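Local structure of Lactamase_B domain-containing protein (Bacillus lehensis G1, 7EV5) at residues I37-L40 against K41-Q44; D64-R67 against D68-I72; V74-H77 against T78-H82; L170-S173 against I174-I178. The protein is a zinc-binding, dual-activity enzyme, probably a hydrolase, that resembles both B3 metallo-beta-lactamases and glyoxalase II. One frame throughout, in Å; residues are numbered along the deposited sequence. Where two conformers were deposited one is given.

All four contacts are local and follow one another along a chain of metallo-beta-lactamase fold. Interactions 1 and 2 end helices 33-42 and 63-70; their centres lie 13 Å apart and they touch, I37 and L40 packing on A65, V66, T69 and F70. Interaction 3 follows at the end of strand 74-77, in the same mixed sheet as strands 23-27 and 46-51, and meets interaction 2 where V74 CG2 packs on R67. Interaction 4, on helix 167-178, lies on the opposite side of the chain's centre from interactions 1 and 2, about 36 and 33 Å between centres. Interactions 3 and 4 come closer to the zinc site, and H127 is a partner of both, through H77 and K177.

Interaction 1 (I37-L40 against K41-Q44); sequences ITWL and KREQ
E43 lays its CG over one face of the W39 indole, 3.8 Å from the centroid of the five-membered ring, in a CH-pi contact offset toward the rim. The bend at chi2 (-57°) keeps the chain beside the indole, and the carboxylate plane lies 20° from that of the ring. This is the tight part of the contact. A tryptophan suits it because its broad apolar surface serves E43 on one face and also packs on strands 2-7 and 12-18, resting on K3, I5 and V16; buried L40 joins it on V16. The bonds K41 N to I37 O (3.0 Å), R42 N to T38 O (2.8 Å) and E43 N to W39 O (3.0 Å) are the last turns of helix 33-42, in the beta-alpha-beta unit with strands 23-27 and 46-51, and the helix closes in a Schellman motif with Q44 at positive phi. The solvent side is looser. R42 brings NH2 to the edge of the indole, 3.6 Å from W39 CB, its guanidinium steeply turned (74°) to the ring, while NH1 makes a weak bond of 3.1 Å to T38 OG1, whose stronger partner is E34 O. K41 lays its CG beside I37 O, and its long chain then leads away.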
# COMPACT_ATOMS: atom_id res chain seq x y z
N ILE A 37 0.40 -4.85 15.86
CA ILE A 37 0.05 -3.98 16.99
C ILE A 37 1.06 -4.13 18.12
O ILE A 37 1.55 -3.13 18.67
CB ILE A 37 -1.38 -4.25 17.47
CG1 ILE A 37 -2.39 -3.72 16.45
CG2 ILE A 37 -1.63 -3.59 18.83
CD1 ILE A 37 -3.78 -4.32 16.61
N THR A 38 1.39 -5.37 18.48
CA THR A 38 2.33 -5.58 19.58
C THR A 38 3.73 -5.09 19.23
O THR A 38 4.44 -4.58 20.10
CB THR A 38 2.34 -7.03 20.07
OG1 THR A 38 2.73 -7.91 19.01
CG2 THR A 38 0.97 -7.44 20.61
N TRP A 39 4.15 -5.21 17.96
CA TRP A 39 5.44 -4.65 17.57
C TRP A 39 5.46 -3.14 17.75
O TRP A 39 6.41 -2.58 18.32
CB TRP A 39 5.80 -5.01 16.12
CG TRP A 39 7.12 -4.43 15.68
CD1 TRP A 39 8.35 -4.93 15.94
CD2 TRP A 39 7.33 -3.22 14.93
NE1 TRP A 39 9.32 -4.13 15.38
CE2 TRP A 39 8.72 -3.07 14.76
CE3 TRP A 39 6.48 -2.26 14.38
CZ2 TRP A 39 9.28 -2.00 14.07
CZ3 TRP A 39 7.04 -1.19 13.69
CH2 TRP A 39 8.42 -1.08 13.54
N LEU A 40 4.42 -2.45 17.27
CA LEU A 40 4.34 -1.01 17.44
C LEU A 40 4.43 -0.62 18.91
O LEU A 40 5.12 0.34 19.27
CB LEU A 40 3.03 -0.48 16.85
CG LEU A 40 2.93 -0.51 15.32
CD1 LEU A 40 1.48 -0.46 14.90
CD2 LEU A 40 3.73 0.64 14.71
N LYS A 41 3.76 -1.38 19.78
CA LYS A 41 3.76 -1.06 21.20
C LYS A 41 5.11 -1.38 21.84
O LYS A 41 5.59 -0.61 22.68
CB LYS A 41 2.63 -1.80 21.91
CG LYS A 41 1.27 -1.30 21.46
CD LYS A 41 0.16 -1.77 22.38
CE LYS A 41 -1.11 -0.97 22.13
NZ LYS A 41 -1.03 0.42 22.65
N ARG A 42 5.74 -2.49 21.47
CA ARG A 42 7.06 -2.80 22.00
C ARG A 42 8.07 -1.71 21.64
O ARG A 42 8.95 -1.37 22.44
CB ARG A 42 7.55 -4.16 21.49
CG ARG A 42 6.82 -5.33 22.10
CD ARG A 42 7.50 -6.66 21.80
NE ARG A 42 7.73 -6.88 20.38
CZ ARG A 42 6.86 -7.44 19.55
NH1 ARG A 42 5.67 -7.84 19.99
NH2 ARG A 42 7.18 -7.61 18.27
N GLU A 43 7.95 -1.16 20.43
CA GLU A 43 8.84 -0.12 19.95
C GLU A 43 8.44 1.27 20.42
O GLU A 43 9.13 2.24 20.10
CB GLU A 43 8.92 -0.15 18.42
CG GLU A 43 9.46 -1.46 17.87
CD GLU A 43 10.83 -1.78 18.42
OE1 GLU A 43 11.73 -0.92 18.33
OE2 GLU A 43 11.01 -2.91 18.93
N GLN A 44 7.34 1.37 21.17
CA GLN A 44 6.86 2.65 21.69
C GLN A 44 6.63 3.66 20.58
O GLN A 44 6.93 4.85 20.71
CB GLN A 44 7.78 3.18 22.80
CG GLN A 44 8.14 2.11 23.83
CD GLN A 44 8.74 2.67 25.11
OE1 GLN A 44 8.19 3.58 25.73
NE2 GLN A 44 9.88 2.12 25.51

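Interaction 2 (D64-R67 against D68-I72)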
# COMPACT_ATOMS: atom_id res chain seq x y z
N ASP A 64 -9.21 -2.98 10.88
CA ASP A 64 -10.13 -2.79 12.01
C ASP A 64 -9.36 -2.74 13.33
O ASP A 64 -9.50 -1.80 14.12
CB ASP A 64 -11.10 -3.97 12.07
CG ASP A 64 -12.31 -3.83 11.14
OD1 ASP A 64 -12.70 -2.69 10.80
OD2 ASP A 64 -12.87 -4.89 10.76
N ALA A 65 -8.54 -3.75 13.58
CA ALA A 65 -7.85 -3.85 14.86
C ALA A 65 -6.87 -2.70 15.05
O ALA A 65 -6.79 -2.11 16.13
CB ALA A 65 -7.15 -5.20 14.98
N VAL A 66 -6.12 -2.36 14.01
CA VAL A 66 -5.16 -1.27 14.12
C VAL A 66 -5.89 0.06 14.31
O VAL A 66 -5.53 0.87 15.18
CB VAL A 66 -4.21 -1.26 12.90
CG1 VAL A 66 -3.32 -0.05 12.94
CG2 VAL A 66 -3.36 -2.52 12.89
N ARG A 67 -6.92 0.31 13.49
CA ARG A 67 -7.69 1.54 13.61
C ARG A 67 -8.32 1.66 15.00
O ARG A 67 -8.27 2.73 15.62
CB ARG A 67 -8.77 1.56 12.52
CG ARG A 67 -9.67 2.77 12.49
CD ARG A 67 -10.95 2.43 11.73
NE ARG A 67 -11.76 1.46 12.48
CZ ARG A 67 -12.21 0.31 11.99
NH1 ARG A 67 -11.94 -0.04 10.74
NH2 ARG A 67 -12.93 -0.50 12.75
N ASP A 68 -8.90 0.57 15.51
CA ASP A 68 -9.57 0.62 16.81
C ASP A 68 -8.56 0.79 17.94
O ASP A 68 -8.81 1.56 18.88
CB ASP A 68 -10.38 -0.67 17.03
CG ASP A 68 -11.62 -0.75 16.15
OD1 ASP A 68 -12.01 0.27 15.54
OD2 ASP A 68 -12.22 -1.85 16.08
N THR A 69 -7.43 0.09 17.87
CA THR A 69 -6.44 0.14 18.95
C THR A 69 -5.85 1.53 19.10
O THR A 69 -5.66 2.01 20.22
CB THR A 69 -5.33 -0.87 18.68
OG1 THR A 69 -5.87 -2.20 18.71
CG2 THR A 69 -4.21 -0.75 19.71
N PHE A 70 -5.53 2.19 17.98
CA PHE A 70 -4.78 3.44 18.02
C PHE A 70 -5.61 4.68 17.74
O PHE A 70 -5.08 5.79 17.85
CB PHE A 70 -3.59 3.38 17.04
CG PHE A 70 -2.56 2.35 17.40
CD1 PHE A 70 -1.70 2.55 18.47
CD2 PHE A 70 -2.45 1.18 16.66
CE1 PHE A 70 -0.75 1.60 18.79
CE2 PHE A 70 -1.51 0.23 16.98
CZ PHE A 70 -0.66 0.43 18.05
N SER A 71 -6.89 4.53 17.40
CA SER A 71 -7.78 5.65 17.10
C SER A 71 -7.17 6.56 16.03
O SER A 71 -6.95 7.75 16.24
CB SER A 71 -8.15 6.44 18.35
OG SER A 71 -8.75 5.59 19.30
N ILE A 72 -6.89 5.96 14.88
CA ILE A 72 -6.24 6.68 13.78
C ILE A 72 -7.07 6.60 12.51
O ILE A 72 -7.85 5.65 12.31
CB ILE A 72 -4.82 6.17 13.56
CG1 ILE A 72 -4.81 4.65 13.37
CG2 ILE A 72 -3.93 6.59 14.72
CD1 ILE A 72 -3.45 4.12 13.04
O HOH W 1 -12.48 2.82 14.91
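R67 and D68 extend alongside each other in a common direction, with their guanidinium and carboxylate planes turned 69° apart. R67 was modelled in two conformers; the network holds for the one described and is less certain for the other. NH2 reaches D68 OD1 at 3.0 Å from above the carboxylate plane, and NE makes a weak bond to the same oxygen. A water accepts a hydrogen bond from R67 NE and donates one to D68 OD1. On the other acid, NH1 (2.8 Å) meets the anti lone pair of D64 OD1, while NH2 (2.9 Å) comes to the same oxygen from above the carboxylate plane. The bend at chi3 (68°) turns the arginine back along the helix, placing one positive group between two acids, probably easing their repulsion. D64 OD1 also accepts from A103 N. One turn along the helix from A65, T69 OG1 and T69 N approach A65 O from opposite faces of its plane, at 2.7 and 2.9 Å. On the inner side V66 CG1 meets F70 CD2 (4.0 Å) and I72 CD1, facing I50 and P47. It is an i to i+3/i+1 salt-bridge network on helix 63-70 of the beta-alpha-beta unit formed with strands 46-51 and 74-77.

Interaction 3 (V74-H77 against T78-H82); sequences VYLH and TKERH
L76 directs its side chain toward the turn that follows the strand, and its CD2 rests against the backbone of E80, 3.5 Å from E80 O and close to R81 CA. A leucine fits this buried place, where a branched apolar end packs against the chain without asking for a polar partner. H77 comes next and carries most of the contact. Chi1 of -163° sets its ring trans to the main-chain N and brings the ring edge, with ND1, to the start of the 3-10 turn; ND1 accepts a nearly straight bond from K79 N at 3.0 Å (170°), the role an aspartate or asparagine oxygen plays in an Asx turn. K79 then lies alongside the imidazole, its CD 3.5 Å from H77 CE1, before its amine leads away; T78 CG2 approaches the same CE1. The backbone of H77 adds a second hold: E80 N reaches H77 O at 3.0 Å from above the carbonyl plane. Both bonds are consistent with the turn positioning buried E80 in the second shell of the metal site: its carboxylate is bonded to S132 OG, G134 N and A55 N, and its side chain comes within about 3 Å (nearest atoms) of that of zinc ligand H54. The H77 ring stacks on H127. Strand 74-77 runs parallel to 46-51 and 108-110, Y75 pairing with I50 and L52, L76 with H108 and L110, while V74 packs on V63 and R67 of helix 63-70.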
# COMPACT_ATOMS: atom_id res chain seq x y z
N VAL A 74 -8.06 6.19 8.46
CA VAL A 74 -7.76 5.31 7.33
C VAL A 74 -7.96 6.11 6.04
O VAL A 74 -9.03 6.69 5.82
CB VAL A 74 -8.68 4.08 7.33
CG1 VAL A 74 -8.47 3.24 6.06
CG2 VAL A 74 -8.45 3.26 8.59
N TYR A 75 -6.93 6.11 5.19
CA TYR A 75 -6.96 6.78 3.89
C TYR A 75 -7.05 5.76 2.76
O TYR A 75 -6.29 4.78 2.76
CB TYR A 75 -5.69 7.61 3.68
CG TYR A 75 -5.61 8.89 4.49
CD1 TYR A 75 -5.70 10.13 3.87
CD2 TYR A 75 -5.43 8.84 5.87
CE1 TYR A 75 -5.62 11.30 4.62
CE2 TYR A 75 -5.35 10.01 6.62
CZ TYR A 75 -5.45 11.22 5.98
OH TYR A 75 -5.36 12.36 6.75
N LEU A 76 -7.94 6.00 1.79
CA LEU A 76 -8.15 5.09 0.67
C LEU A 76 -8.70 5.89 -0.50
O LEU A 76 -9.45 6.85 -0.31
CB LEU A 76 -9.15 3.99 1.06
CG LEU A 76 -9.58 3.00 -0.02
CD1 LEU A 76 -8.42 2.13 -0.50
CD2 LEU A 76 -10.69 2.11 0.53
N HIS A 77 -8.34 5.49 -1.72
CA HIS A 77 -8.87 6.15 -2.90
C HIS A 77 -10.37 5.90 -3.05
O HIS A 77 -10.85 4.78 -2.85
CB HIS A 77 -8.15 5.68 -4.17
CG HIS A 77 -8.36 6.59 -5.33
ND1 HIS A 77 -9.51 6.56 -6.10
CD2 HIS A 77 -7.61 7.61 -5.81
CE1 HIS A 77 -9.43 7.50 -7.04
NE2 HIS A 77 -8.30 8.16 -6.87
N THR A 78 -11.10 6.96 -3.42
CA THR A 78 -12.55 6.89 -3.53
C THR A 78 -13.02 5.80 -4.50
O THR A 78 -14.12 5.25 -4.32
CB THR A 78 -13.11 8.26 -3.93
OG1 THR A 78 -14.52 8.29 -3.67
CG2 THR A 78 -12.85 8.59 -5.40
N LYS A 79 -12.22 5.46 -5.51
CA LYS A 79 -12.67 4.45 -6.45
C LYS A 79 -12.84 3.08 -5.81
O LYS A 79 -13.55 2.23 -6.37
CB LYS A 79 -11.75 4.38 -7.66
CG LYS A 79 -11.96 5.51 -8.65
CD LYS A 79 -10.78 5.61 -9.61
CE LYS A 79 -10.92 6.80 -10.55
NZ LYS A 79 -12.27 6.86 -11.17
N GLU A 80 -12.21 2.84 -4.66
CA GLU A 80 -12.35 1.57 -3.94
C GLU A 80 -13.06 1.73 -2.60
O GLU A 80 -12.98 0.84 -1.75
CB GLU A 80 -10.99 0.89 -3.78
CG GLU A 80 -10.45 0.38 -5.11
CD GLU A 80 -9.03 -0.15 -5.03
OE1 GLU A 80 -8.57 -0.47 -3.92
OE2 GLU A 80 -8.38 -0.24 -6.08
N ARG A 81 -13.79 2.83 -2.40
CA ARG A 81 -14.41 3.10 -1.10
C ARG A 81 -15.38 2.01 -0.67
O ARG A 81 -15.51 1.75 0.54
CB ARG A 81 -15.09 4.47 -1.11
CG ARG A 81 -16.33 4.59 -2.01
CD ARG A 81 -16.96 6.00 -1.86
NE ARG A 81 -18.01 6.26 -2.85
CZ ARG A 81 -19.31 6.09 -2.64
NH1 ARG A 81 -19.75 5.62 -1.48
NH2 ARG A 81 -20.16 6.37 -3.62
N HIS A 82 -16.06 1.36 -1.61
CA HIS A 82 -16.97 0.27 -1.27
C HIS A 82 -16.26 -1.04 -1.00
O HIS A 82 -16.90 -1.98 -0.50
CB HIS A 82 -17.96 0.03 -2.41
CG HIS A 82 -18.84 1.20 -2.72
ND1 HIS A 82 -19.69 1.75 -1.79
CD2 HIS A 82 -19.00 1.91 -3.86
CE1 HIS A 82 -20.34 2.76 -2.34
NE2 HIS A 82 -19.94 2.88 -3.59

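Interaction 4 (L170-S173 against I174-I178)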
# COMPACT_ATOMS: atom_id res chain seq x y z
N LEU A 170 -1.87 -0.52 -16.30
CA LEU A 170 -0.76 -0.79 -15.39
C LEU A 170 0.57 -0.38 -16.02
O LEU A 170 1.40 0.26 -15.37
CB LEU A 170 -0.73 -2.27 -15.02
CG LEU A 170 0.42 -2.58 -14.06
CD1 LEU A 170 0.18 -1.84 -12.75
CD2 LEU A 170 0.50 -4.06 -13.81
N LEU A 171 0.78 -0.71 -17.29
CA LEU A 171 2.05 -0.37 -17.92
C LEU A 171 2.22 1.14 -18.06
O LEU A 171 3.34 1.66 -17.91
CB LEU A 171 2.19 -1.06 -19.28
CG LEU A 171 2.60 -2.52 -19.16
CD1 LEU A 171 2.57 -3.17 -20.50
CD2 LEU A 171 3.99 -2.65 -18.54
N ALA A 172 1.14 1.86 -18.33
CA ALA A 172 1.22 3.32 -18.34
C ALA A 172 1.54 3.87 -16.96
O ALA A 172 2.35 4.79 -16.84
CB ALA A 172 -0.07 3.91 -18.89
N SER A 173 0.88 3.36 -15.92
CA SER A 173 1.25 3.79 -14.57
C SER A 173 2.73 3.60 -14.30
O SER A 173 3.39 4.49 -13.76
CB SER A 173 0.43 3.05 -13.50
OG SER A 173 -0.93 3.41 -13.57
N ILE A 174 3.27 2.45 -14.69
CA ILE A 174 4.68 2.16 -14.43
C ILE A 174 5.58 3.11 -15.22
O ILE A 174 6.44 3.78 -14.65
CB ILE A 174 4.99 0.68 -14.72
CG1 ILE A 174 4.29 -0.20 -13.69
CG2 ILE A 174 6.50 0.44 -14.70
CD1 ILE A 174 4.34 -1.67 -14.02
N HIS A 175 5.39 3.18 -16.53
CA HIS A 175 6.29 3.98 -17.35
C HIS A 175 6.12 5.48 -17.12
O HIS A 175 7.11 6.22 -17.11
CB HIS A 175 6.09 3.65 -18.83
CG HIS A 175 6.65 2.33 -19.22
ND1 HIS A 175 8.00 2.04 -19.14
CD2 HIS A 175 6.05 1.21 -19.69
CE1 HIS A 175 8.20 0.80 -19.55
NE2 HIS A 175 7.04 0.27 -19.90
N ASN A 176 4.88 5.94 -16.95
CA ASN A 176 4.61 7.38 -16.92
C ASN A 176 4.66 7.98 -15.53
O ASN A 176 4.91 9.19 -15.41
CB ASN A 176 3.25 7.70 -17.56
CG ASN A 176 3.16 7.26 -19.00
OD1 ASN A 176 4.17 7.09 -19.68
ND2 ASN A 176 1.94 7.03 -19.48
N LYS A 177 4.44 7.20 -14.48
CA LYS A 177 4.36 7.75 -13.13
C LYS A 177 5.40 7.20 -12.17
O LYS A 177 5.87 7.95 -11.31
CB LYS A 177 2.95 7.51 -12.58
CG LYS A 177 1.87 8.15 -13.46
CD LYS A 177 0.49 7.88 -12.94
CE LYS A 177 -0.53 8.58 -13.82
NZ LYS A 177 -1.92 8.16 -13.47
N ILE A 178 5.77 5.93 -12.27
CA ILE A 178 6.69 5.34 -11.30
C ILE A 178 8.14 5.44 -11.75
O ILE A 178 8.98 5.99 -11.03
CB ILE A 178 6.28 3.89 -10.99
CG1 ILE A 178 4.96 3.93 -10.22
CG2 ILE A 178 7.37 3.17 -10.20
CD1 ILE A 178 4.49 2.60 -9.78
O HOH W 2 -2.00 5.58 -14.75
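S173 O is shared by two backbone donors of the next turn: K177 N at 3.0 Å, standing above the carbonyl plane, and I178 N at 3.2 Å, nearly along the C=O axis. The second bond spans five residues, so the helix widens into a pi-type turn at 174-178 after the regular turn marked by H175 N to L171 O (2.9 Å). Beside this backbone, I174 sets its CG1 3.4 Å from L170 O and brings CD1 to L170 CG at 4.0 Å; a branched isoleucine and a leucine form an apolar pair on successive turns. On the outer side N176 turns its amide toward A172, ND2 lying by A172 CB, where small alanine lets the polar group lie close to the helix. H175, also outward, brings CD2 close to L171 O, the ring tilted to it. One step further out, a water joins the two turns by their side chains, donating to S173 OG at 2.7 Å and accepting from K177 NZ at 2.9 Å. Both groups have stronger partners: S173 OG bonds P129 O, and K177 NZ, carried on a chain extended beyond CG (chi2 178°), bonds H127 O. A compact serine and a long lysine thus tie the helix to the segment that leads to zinc ligand H131. The L170 side chain is about 5 Å from that of H131 (nearest atoms). The apolar side of helix 167-178 faces inward, with L170, I174 and I178 on V151, and L170 and I174 on I157 of strand 156-157.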